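Local coordinates for protein SM80.1 Vicilin (Solanum melongena, PDB 5VF5) that probably serves as a 7S seed storage protein of the vicilin family, built on two cupin domains, and binds a copper ion in one of them, at residues M248-G253 and S335-V340; N261-R266 and M347-N352; G356-W361 and Q389-A394; I364-K369 and P376-E381. All coordinates share one frame; numbering follows the deposited sequence.

Contacts 1 to 3 belong to the second cupin domain and its edges, and contact 4 lies on the helical pair that projects from it. Contact 1 joins two central strands of the sheet; contact 2, its centre about 21 Å away, ties the turn entering a neighbouring strand, 265-272, to the chain just past strand 337-344. Contact 3 touches contact 1 where F392 CE2 lies 4.0 Å from M248 CG, and touches contact 2 through N352 and I360. Contact 4 sits between the two arms of contact 3 in sequence, linked by K369 NZ to W361 O. The copper site of C281, H283 and H325 is about 13 Å from the N261 side chain in contact 2.

Contact 1 (M248-G253 and S335-V340); sequences MNINQG and SNFRVV
N249 and R338 both start with CG anti to the backbone N, and R338 then bends at chi3, -50°, which places NE back near the N249 amide. The two flat groups stack with planes 5° apart, and N249 OD1 sits over the centre of the guanidinium, 3.3 Å from R338 CZ. The same OD1 is held in its own carbonyl plane, on a lone pair, by N336 ND2 at 2.8 Å, through a nearly straight bond. N336 comes in at about a right angle to N249. E272, on the neighbouring strand 265-272, forms a salt bridge with R338 NE and also accepts from N336 ND2, while N249 ND2 turns to Q226.

M248, I250, F337 and V339 occupy the other face. There M248 CB meets V339 CG2 at 3.7 Å, and I250 CD1 comes to the edge of the F337 ring, 4.0 Å from CD2. Phenylalanines F329 and F392 close over M248 and I250 from the opposing sheet. The backbone ladder is regular, with I250 N to F337 O at 2.8 Å and M248 O receiving V339 N at 2.9 Å. The polar stack is a local feature of this pair; antiparallel neighbours with an apolar face turned into the barrel are characteristic of the cupin jelly-roll.

Contact 2 (N261-R266 and M347-N352); sequences NSRSTR and MFNRKN. With ACT (acetate ion), chain C.
N349 OD1 takes two backbone N-H groups of the facing turn, R263 N at 3.0 Å in its carbonyl plane and S264 N at 2.9 Å from above that plane. Its ND2 gives a nearly straight bond to N261 OD1 at 3.1 Å, arriving above the N261 carbonyl plane. N261 OD1 is gripped a second time by K351 NZ, 2.8 Å away and on a lone pair. N349 CG, anti to the backbone N (chi1 -173°), is turned toward the 261-266 segment and lies 3.4 Å from S264 CB; the amide beyond it makes the bonds. S262 adds two bonds to R350: its N donates to R350 O, and its OG accepts from R350 N at 2.9 Å.

One step out, an acetate, probably from the crystallisation liquor, gathers N261 ND2, R266 NH1 and K351 NZ; Y259 OH joins them. One acetate O accepts from both R266 NH1 and K351 NZ, which are only 3.7 Å apart; its charge, with that of E229, would be expected to ease their repulsion. R266 is positioned in turn by S264 OG, which NE and NH2 both hold side-on in the guanidinium plane, while E229 pairs with NH1. S264 OG is also bonded to I344 O. A water bridges R266 NH2 to N349 ND2. The whole is a buried asparagine bracing a tight turn between strands 254-261 and 265-272, at one end of the cupin beta-barrel.

Contact 3 (G356-W361 and Q389-A394); sequences GRENIW and QSYFVA
Y391 carries S390 CB over the centre of one ring face, 3.5 Å above the plane, while E358 runs alongside the tyrosine. The carboxylate of E358 lies almost parallel to the ring, with planes 6° apart, but the touching is done by its methylenes: CG is 3.5 Å from Y391 OH. F353 meets the tyrosine edge-to-face, and F220 packs against it with the rings inclined at about 50°.

Between the two segments, S390 OG accepts from E358 N at 2.9 Å and also lies against R357 CB. R357 N gives a nearly straight bond to Q389 O, 2.9 Å away, entering from above that carbonyl plane. G356 CA lies 3.3 Å from Q389 O, close packing at backbone angles (phi 103°) that suit glycine. A water completes the join: it donates to E358 O and accepts from Y391 N.

Behind this front, N359 ND2 bonds to G356 O, and N359 OD1 accepts from W361 N at 2.9 Å, also meeting the tryptophan at its ring edge. The W361 ring packs on F373 and F384 of the two helices beyond. At the surface, the contact closes the base of the helical excursion that leaves the barrel after strand 351-353 and returns to strand 392-394, with an Asx turn at N359 leading into the 3-10 segment.

Contact 4 (I364-K369 and P376-E381); sequences IDREAK and PGREVE
E381 is gripped from two sides by the facing helix: R366 NE and NH2 both reach OE1 at 2.9 Å, the NE bond being weak, and K369 NZ meets OE2 at 2.8 Å. The guanidinium stands nearly upright to the carboxylate, planes 86° apart. NH2 uses the syn lone pair of OE1, and the lysine approaches OE2 on the anti side, slightly out of plane. K369 crosses E381 at about a right angle, its CD lying 3.5 Å from E381 CG. The same NZ also holds I364 O and W361 O, so a single ammonium group ties the glutamate to two carbonyls of the chain leading into the helix. Next to it, K369 CB packs on V380 CG1 at 3.8 Å. G377, with no side chain, lets R366 CG come to 3.8 Å from its CA.

These helices, 366-373 and 377-385, form a helical hairpin inserted between barrel strands 351-353 and 392-394, the helical extension seen in vicilin-type cupin domains. D365 is the N-cap of the first, its OD1 accepting from A368 N in the conformer described here, and P376 stands at the N-cap of the second. Between them, E370 accepts from G377 N.

Toward solvent the grip is looser. R378, an exposed residue with its chain extended from CG to NE, lays its guanidinium on that of R366, centres 4.5 Å apart and planes at 22°. NH1 sits over the centre of the R366 group. Two like charges stacked this way would repel; E381 on the edge of the R366 group probably offsets part of the cost.

Contact 1 (M248-G253 and S335-V340)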
# COMPACT_ATOMS: atom_id res chain seq x y z
N MET A 248 -4.39 8.40 5.47
CA MET A 248 -4.38 9.85 5.64
C MET A 248 -5.38 10.43 4.68
O MET A 248 -5.36 10.12 3.49
CB MET A 248 -2.99 10.46 5.43
CG MET A 248 -2.93 11.95 5.68
SD MET A 248 -1.26 12.53 5.94
CE MET A 248 -0.74 12.48 4.24
N ASN A 249 -6.24 11.29 5.22
CA ASN A 249 -7.18 12.05 4.45
C ASN A 249 -6.96 13.53 4.72
O ASN A 249 -6.92 13.94 5.89
CB ASN A 249 -8.62 11.67 4.77
CG ASN A 249 -9.61 12.31 3.80
OD1 ASN A 249 -9.52 12.11 2.59
ND2 ASN A 249 -10.45 13.16 4.30
N ILE A 250 -6.80 14.29 3.65
CA ILE A 250 -6.72 15.75 3.73
C ILE A 250 -7.99 16.29 3.04
O ILE A 250 -8.25 16.02 1.84
CB ILE A 250 -5.45 16.28 3.05
CG1 ILE A 250 -4.20 15.60 3.65
CG2 ILE A 250 -5.37 17.80 3.21
CD1 ILE A 250 -2.91 16.02 3.02
N ASN A 251 -8.77 17.05 3.80
CA ASN A 251 -9.99 17.59 3.24
C ASN A 251 -9.70 18.60 2.14
O ASN A 251 -8.62 19.20 2.08
CB ASN A 251 -10.79 18.24 4.34
CG ASN A 251 -11.33 17.27 5.37
OD1 ASN A 251 -11.58 16.11 5.09
ND2 ASN A 251 -11.61 17.78 6.53
N GLN A 252 -10.67 18.79 1.24
CA GLN A 252 -10.45 19.74 0.14
C GLN A 252 -10.08 21.08 0.72
O GLN A 252 -10.61 21.50 1.76
CB GLN A 252 -11.64 19.85 -0.80
CG GLN A 252 -12.96 20.14 -0.22
CD GLN A 252 -14.05 20.00 -1.33
OE1 GLN A 252 -14.07 20.78 -2.31
NE2 GLN A 252 -14.89 18.97 -1.21
N GLY A 253 -9.11 21.73 0.10
CA GLY A 253 -8.60 23.00 0.58
C GLY A 253 -7.70 22.89 1.80
O GLY A 253 -7.32 23.93 2.37
N SER A 335 -11.53 18.05 -4.45
CA SER A 335 -11.69 16.74 -3.82
C SER A 335 -10.84 16.74 -2.56
O SER A 335 -9.85 17.48 -2.44
CB SER A 335 -11.20 15.63 -4.82
OG SER A 335 -11.29 14.32 -4.31
N ASN A 336 -11.28 15.93 -1.60
CA ASN A 336 -10.35 15.49 -0.57
C ASN A 336 -9.21 14.72 -1.27
O ASN A 336 -9.34 14.24 -2.42
CB ASN A 336 -11.04 14.58 0.40
CG ASN A 336 -11.48 13.31 -0.27
OD1 ASN A 336 -12.24 13.36 -1.25
ND2 ASN A 336 -11.00 12.20 0.20
N PHE A 337 -8.08 14.62 -0.58
CA PHE A 337 -6.92 13.87 -1.02
C PHE A 337 -6.72 12.75 -0.01
O PHE A 337 -6.47 13.02 1.18
CB PHE A 337 -5.70 14.76 -1.06
CG PHE A 337 -4.39 14.05 -1.34
CD1 PHE A 337 -4.12 13.53 -2.60
CD2 PHE A 337 -3.38 13.96 -0.34
CE1 PHE A 337 -2.91 12.93 -2.89
CE2 PHE A 337 -2.18 13.35 -0.65
CZ PHE A 337 -1.94 12.86 -1.93
N ARG A 338 -6.88 11.52 -0.47
CA ARG A 338 -6.78 10.34 0.39
C ARG A 338 -5.71 9.38 -0.08
O ARG A 338 -5.60 9.05 -1.26
CB ARG A 338 -8.10 9.58 0.41
CG ARG A 338 -8.22 8.59 1.56
CD ARG A 338 -9.59 7.90 1.62
NE ARG A 338 -10.73 8.83 1.56
CZ ARG A 338 -11.35 9.37 2.62
NH1 ARG A 338 -10.96 9.12 3.88
NH2 ARG A 338 -12.39 10.18 2.42
N VAL A 339 -4.90 8.95 0.89
CA VAL A 339 -3.76 8.03 0.60
C VAL A 339 -3.76 6.87 1.57
O VAL A 339 -4.25 7.00 2.72
CB VAL A 339 -2.37 8.74 0.65
CG1 VAL A 339 -2.36 9.92 -0.28
CG2 VAL A 339 -2.01 9.18 2.06
N VAL A 340 -3.16 5.77 1.14
CA VAL A 340 -2.80 4.68 2.01
C VAL A 340 -1.31 4.61 1.97
O VAL A 340 -0.71 4.66 0.89
CB VAL A 340 -3.35 3.34 1.51
CG1 VAL A 340 -2.86 2.18 2.38
CG2 VAL A 340 -4.84 3.43 1.48

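Contact 2 (N261-R266 and M347-N352)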
# COMPACT_ATOMS: atom_id res chain seq x y z
N ASN A 261 8.80 11.43 9.62
CA ASN A 261 8.78 10.16 10.36
C ASN A 261 10.17 9.88 10.91
O ASN A 261 11.16 9.99 10.22
CB ASN A 261 8.36 9.05 9.42
CG ASN A 261 6.91 9.12 9.08
OD1 ASN A 261 6.06 9.01 9.98
ND2 ASN A 261 6.59 9.31 7.79
N SER A 262 10.23 9.51 12.18
CA SER A 262 11.50 9.32 12.84
C SER A 262 12.36 8.21 12.27
O SER A 262 13.55 8.36 12.17
CB SER A 262 11.28 9.13 14.35
OG SER A 262 10.63 7.90 14.64
N ARG A 263 11.74 7.07 11.95
CA ARG A 263 12.51 5.92 11.43
C ARG A 263 11.91 5.15 10.27
O ARG A 263 12.64 4.44 9.61
CB ARG A 263 12.88 4.97 12.52
CG ARG A 263 11.77 4.34 13.21
CD ARG A 263 12.33 3.19 14.11
NE ARG A 263 12.61 1.93 13.42
CZ ARG A 263 13.79 1.35 13.17
NH1 ARG A 263 14.97 1.96 13.42
NH2 ARG A 263 13.81 0.15 12.59
N SER A 264 10.62 5.35 10.01
CA SER A 264 9.93 4.55 9.04
C SER A 264 9.87 5.21 7.69
O SER A 264 9.48 6.35 7.58
CB SER A 264 8.52 4.22 9.55
OG SER A 264 7.75 3.47 8.61
N THR A 265 10.29 4.47 6.67
CA THR A 265 10.10 4.89 5.29
C THR A 265 8.67 4.54 4.89
O THR A 265 8.15 3.47 5.25
CB THR A 265 11.07 4.13 4.37
OG1 THR A 265 12.40 4.53 4.68
CG2 THR A 265 10.82 4.39 2.90
N ARG A 266 8.01 5.46 4.18
CA ARG A 266 6.61 5.29 3.79
C ARG A 266 6.46 5.16 2.31
O ARG A 266 7.09 5.88 1.56
CB ARG A 266 5.76 6.45 4.32
CG ARG A 266 5.85 6.60 5.86
CD ARG A 266 4.79 5.69 6.53
NE ARG A 266 5.25 5.04 7.70
CZ ARG A 266 4.57 4.90 8.79
NH1 ARG A 266 3.38 5.51 8.94
NH2 ARG A 266 5.07 4.15 9.73
N MET A 347 8.09 -0.28 13.75
CA MET A 347 8.09 -0.27 15.18
C MET A 347 8.96 0.89 15.67
O MET A 347 10.08 1.11 15.17
CB MET A 347 8.66 -1.56 15.78
CG MET A 347 8.40 -1.63 17.25
SD MET A 347 6.76 -2.25 17.62
CE MET A 347 7.06 -3.98 17.54
N PHE A 348 8.44 1.60 16.66
CA PHE A 348 9.11 2.73 17.32
C PHE A 348 9.06 4.02 16.49
O PHE A 348 9.59 5.04 16.94
CB PHE A 348 10.56 2.39 17.77
CG PHE A 348 10.67 1.07 18.49
CD1 PHE A 348 9.91 0.87 19.61
CD2 PHE A 348 11.46 0.04 18.00
CE1 PHE A 348 9.97 -0.35 20.31
CE2 PHE A 348 11.53 -1.18 18.67
CZ PHE A 348 10.78 -1.37 19.84
N ASN A 349 8.44 3.98 15.30
CA ASN A 349 8.29 5.21 14.51
C ASN A 349 7.40 6.22 15.20
O ASN A 349 6.33 5.87 15.75
CB ASN A 349 7.70 4.92 13.15
CG ASN A 349 7.70 6.17 12.25
OD1 ASN A 349 8.77 6.68 11.87
ND2 ASN A 349 6.49 6.69 11.94
N ARG A 350 7.81 7.48 15.14
CA ARG A 350 6.97 8.56 15.60
C ARG A 350 6.93 9.68 14.54
O ARG A 350 7.91 9.94 13.80
CB ARG A 350 7.40 9.07 16.97
CG ARG A 350 7.40 8.00 18.06
CD ARG A 350 6.00 7.51 18.44
NE ARG A 350 6.00 6.59 19.60
CZ ARG A 350 6.10 5.27 19.53
NH1 ARG A 350 6.16 4.65 18.35
NH2 ARG A 350 6.09 4.57 20.65
N LYS A 351 5.75 10.28 14.43
CA LYS A 351 5.52 11.48 13.64
C LYS A 351 5.99 12.68 14.42
O LYS A 351 5.67 12.83 15.61
CB LYS A 351 4.05 11.71 13.33
CG LYS A 351 3.44 10.73 12.40
CD LYS A 351 3.33 11.32 11.06
CE LYS A 351 2.67 10.44 10.00
NZ LYS A 351 3.30 9.09 9.90
N ASN A 352 6.77 13.53 13.78
CA ASN A 352 7.29 14.77 14.34
C ASN A 352 6.80 15.92 13.50
O ASN A 352 7.28 16.12 12.35
CB ASN A 352 8.82 14.75 14.28
CG ASN A 352 9.43 13.74 15.22
OD1 ASN A 352 9.87 14.08 16.31
ND2 ASN A 352 9.42 12.47 14.81
C ACT C . 2.88 8.81 6.56
O ACT C . 2.68 7.93 7.45
OXT ACT C . 3.83 9.62 6.68
CH3 ACT C . 1.98 8.98 5.36
O HOH W 1 11.44 -0.88 13.59
O HOH W 2 4.51 4.10 12.22

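Contact 3 (G356-W361 and Q389-A394)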
# COMPACT_ATOMS: atom_id res chain seq x y z
N GLY A 356 2.54 24.16 13.81
CA GLY A 356 1.25 23.88 14.44
C GLY A 356 1.36 23.90 15.94
O GLY A 356 2.45 23.92 16.52
N ARG A 357 0.20 23.93 16.60
CA ARG A 357 0.18 24.03 18.07
C ARG A 357 0.97 22.89 18.70
O ARG A 357 1.76 23.11 19.59
CB ARG A 357 -1.28 24.17 18.53
CG ARG A 357 -1.46 24.05 20.01
CD ARG A 357 -2.90 24.38 20.37
NE ARG A 357 -3.08 25.80 20.65
CZ ARG A 357 -2.70 26.42 21.77
NH1 ARG A 357 -2.03 25.76 22.74
NH2 ARG A 357 -2.94 27.71 21.92
N GLU A 358 0.76 21.67 18.24
CA GLU A 358 1.55 20.51 18.65
C GLU A 358 2.66 20.26 17.65
O GLU A 358 2.40 19.80 16.55
CB GLU A 358 0.69 19.28 18.75
CG GLU A 358 -0.39 19.38 19.81
CD GLU A 358 0.12 19.26 21.24
OE1 GLU A 358 1.33 19.22 21.53
OE2 GLU A 358 -0.73 19.23 22.12
N ASN A 359 3.89 20.58 18.04
CA ASN A 359 5.04 20.38 17.17
C ASN A 359 6.29 20.23 17.99
O ASN A 359 6.26 20.48 19.19
CB ASN A 359 5.14 21.51 16.15
CG ASN A 359 5.80 22.75 16.68
OD1 ASN A 359 6.97 22.94 16.47
ND2 ASN A 359 5.06 23.59 17.31
N ILE A 360 7.42 19.86 17.37
CA ILE A 360 8.62 19.61 18.14
C ILE A 360 9.12 20.81 18.92
O ILE A 360 9.72 20.65 19.98
CB ILE A 360 9.74 19.02 17.29
CG1 ILE A 360 10.15 19.96 16.16
CG2 ILE A 360 9.31 17.64 16.80
CD1 ILE A 360 11.41 19.55 15.45
N TRP A 361 8.86 22.02 18.42
CA TRP A 361 9.38 23.23 19.07
C TRP A 361 8.70 23.49 20.41
O TRP A 361 9.24 24.23 21.26
CB TRP A 361 9.31 24.44 18.15
CG TRP A 361 10.24 24.31 17.00
CD1 TRP A 361 9.93 23.86 15.75
CD2 TRP A 361 11.62 24.64 16.96
NE1 TRP A 361 11.01 23.89 14.94
CE2 TRP A 361 12.08 24.35 15.66
CE3 TRP A 361 12.52 25.13 17.90
CZ2 TRP A 361 13.39 24.56 15.29
CZ3 TRP A 361 13.82 25.33 17.51
CH2 TRP A 361 14.25 25.01 16.23
N GLN A 389 -3.82 25.86 15.34
CA GLN A 389 -4.32 24.53 14.95
C GLN A 389 -3.15 23.56 14.83
O GLN A 389 -1.99 23.98 14.74
CB GLN A 389 -5.11 24.57 13.63
CG GLN A 389 -6.48 25.25 13.76
CD GLN A 389 -7.51 24.35 14.45
OE1 GLN A 389 -7.90 23.31 13.91
NE2 GLN A 389 -7.94 24.74 15.66
N SER A 390 -3.47 22.28 14.84
CA SER A 390 -2.46 21.21 14.70
C SER A 390 -2.80 20.28 13.59
O SER A 390 -3.96 20.13 13.22
CB SER A 390 -2.31 20.40 16.00
OG SER A 390 -1.82 21.20 17.06
N TYR A 391 -1.72 19.71 13.02
CA TYR A 391 -1.76 18.53 12.14
C TYR A 391 -2.22 18.80 10.73
O TYR A 391 -1.45 18.61 9.76
CB TYR A 391 -2.59 17.38 12.74
CG TYR A 391 -2.25 17.10 14.18
CD1 TYR A 391 -0.94 16.92 14.58
CD2 TYR A 391 -3.23 17.07 15.14
CE1 TYR A 391 -0.62 16.70 15.91
CE2 TYR A 391 -2.92 16.83 16.47
CZ TYR A 391 -1.63 16.65 16.85
OH TYR A 391 -1.35 16.40 18.17
N PHE A 392 -3.44 19.32 10.59
CA PHE A 392 -3.97 19.70 9.27
C PHE A 392 -4.64 21.05 9.37
O PHE A 392 -5.35 21.33 10.35
CB PHE A 392 -4.98 18.70 8.75
CG PHE A 392 -4.51 17.27 8.74
CD1 PHE A 392 -4.64 16.47 9.87
CD2 PHE A 392 -4.01 16.70 7.60
CE1 PHE A 392 -4.23 15.14 9.86
CE2 PHE A 392 -3.61 15.37 7.58
CZ PHE A 392 -3.72 14.59 8.70
N VAL A 393 -4.37 21.90 8.37
CA VAL A 393 -4.88 23.27 8.36
C VAL A 393 -5.30 23.66 6.94
O VAL A 393 -5.07 22.91 6.00
CB VAL A 393 -3.82 24.26 8.90
CG1 VAL A 393 -3.37 23.90 10.29
CG2 VAL A 393 -2.62 24.38 8.01
N ALA A 394 -5.89 24.85 6.79
CA ALA A 394 -6.20 25.33 5.46
C ALA A 394 -4.90 25.50 4.66
O ALA A 394 -3.92 26.04 5.14
CB ALA A 394 -6.92 26.66 5.53
O HOH W 3 0.84 20.33 14.27

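Contact 4 (I364-K369 and P376-E381)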
# COMPACT_ATOMS: atom_id res chain seq x y z
N ILE A 364 11.22 22.52 22.97
CA ILE A 364 12.52 23.18 22.90
C ILE A 364 12.40 24.47 23.70
O ILE A 364 11.44 25.21 23.52
CB ILE A 364 12.95 23.42 21.43
CG1 ILE A 364 13.13 22.03 20.78
CG2 ILE A 364 14.22 24.25 21.37
CD1 ILE A 364 13.50 22.03 19.32
N ASP A 365 13.38 24.75 24.56
CA ASP A 365 13.30 25.91 25.43
C ASP A 365 13.52 27.22 24.70
O ASP A 365 14.10 27.27 23.60
CB ASP A 365 14.26 25.75 26.60
CG ASP A 365 15.72 25.70 26.16
OD1 ASP A 365 16.34 26.76 26.03
OD2 ASP A 365 16.27 24.59 25.92
N ARG A 366 13.09 28.30 25.34
CA ARG A 366 13.16 29.62 24.75
C ARG A 366 14.56 30.06 24.40
O ARG A 366 14.80 30.59 23.32
CB ARG A 366 12.55 30.61 25.71
CG ARG A 366 12.43 32.04 25.20
CD ARG A 366 11.74 32.96 26.22
NE ARG A 366 10.40 32.48 26.39
CZ ARG A 366 9.88 31.94 27.49
NH1 ARG A 366 10.56 31.91 28.64
NH2 ARG A 366 8.64 31.48 27.45
N GLU A 367 15.51 29.81 25.28
CA GLU A 367 16.89 30.19 25.03
C GLU A 367 17.52 29.43 23.81
O GLU A 367 18.25 29.98 22.99
CB GLU A 367 17.71 29.97 26.31
CG GLU A 367 17.26 30.85 27.48
CD GLU A 367 15.97 30.35 28.21
OE1 GLU A 367 15.47 29.17 27.97
OE2 GLU A 367 15.46 31.14 29.05
N ALA A 368 17.14 28.15 23.69
CA ALA A 368 17.55 27.36 22.55
C ALA A 368 16.92 27.87 21.27
O ALA A 368 17.57 27.87 20.21
CB ALA A 368 17.22 25.90 22.74
N LYS A 369 15.70 28.36 21.32
CA LYS A 369 15.09 28.99 20.12
C LYS A 369 15.82 30.26 19.75
O LYS A 369 16.04 30.53 18.55
CB LYS A 369 13.61 29.30 20.39
CG LYS A 369 12.75 28.07 20.47
CD LYS A 369 11.35 28.40 20.95
CE LYS A 369 10.48 27.17 20.93
NZ LYS A 369 9.60 26.98 22.08
N PRO A 376 15.40 37.27 19.18
CA PRO A 376 14.96 37.14 20.55
C PRO A 376 14.01 35.95 20.74
O PRO A 376 13.09 35.76 19.98
CB PRO A 376 14.28 38.49 20.82
CG PRO A 376 14.98 39.44 19.88
CD PRO A 376 15.22 38.63 18.65
N GLY A 377 14.25 35.16 21.78
CA GLY A 377 13.49 33.95 22.03
C GLY A 377 12.00 34.17 22.10
O GLY A 377 11.24 33.35 21.56
N ARG A 378 11.57 35.27 22.75
CA ARG A 378 10.14 35.55 22.84
C ARG A 378 9.54 35.82 21.48
O ARG A 378 8.35 35.51 21.25
CB ARG A 378 9.84 36.70 23.82
CG ARG A 378 10.09 36.32 25.28
CD ARG A 378 9.57 37.41 26.21
NE ARG A 378 9.91 37.17 27.60
CZ ARG A 378 9.31 36.28 28.39
NH1 ARG A 378 8.34 35.49 27.96
NH2 ARG A 378 9.70 36.18 29.65
N GLU A 379 10.33 36.38 20.56
CA GLU A 379 9.84 36.65 19.22
C GLU A 379 9.71 35.36 18.40
O GLU A 379 8.72 35.17 17.70
CB GLU A 379 10.76 37.63 18.51
CG GLU A 379 10.20 38.06 17.17
CD GLU A 379 10.96 39.17 16.50
OE1 GLU A 379 12.04 39.60 17.02
OE2 GLU A 379 10.43 39.60 15.44
N VAL A 380 10.68 34.46 18.54
CA VAL A 380 10.57 33.17 17.91
C VAL A 380 9.33 32.46 18.41
O VAL A 380 8.55 31.91 17.62
CB VAL A 380 11.82 32.30 18.18
CG1 VAL A 380 11.66 30.94 17.51
CG2 VAL A 380 13.05 32.94 17.58
N GLU A 381 9.12 32.48 19.73
CA GLU A 381 7.96 31.82 20.32
C GLU A 381 6.66 32.43 19.84
O GLU A 381 5.71 31.71 19.53
CB GLU A 381 8.06 31.76 21.85
CG GLU A 381 9.16 30.79 22.25
CD GLU A 381 9.11 30.27 23.69
OE1 GLU A 381 8.64 31.03 24.56
OE2 GLU A 381 9.61 29.09 23.93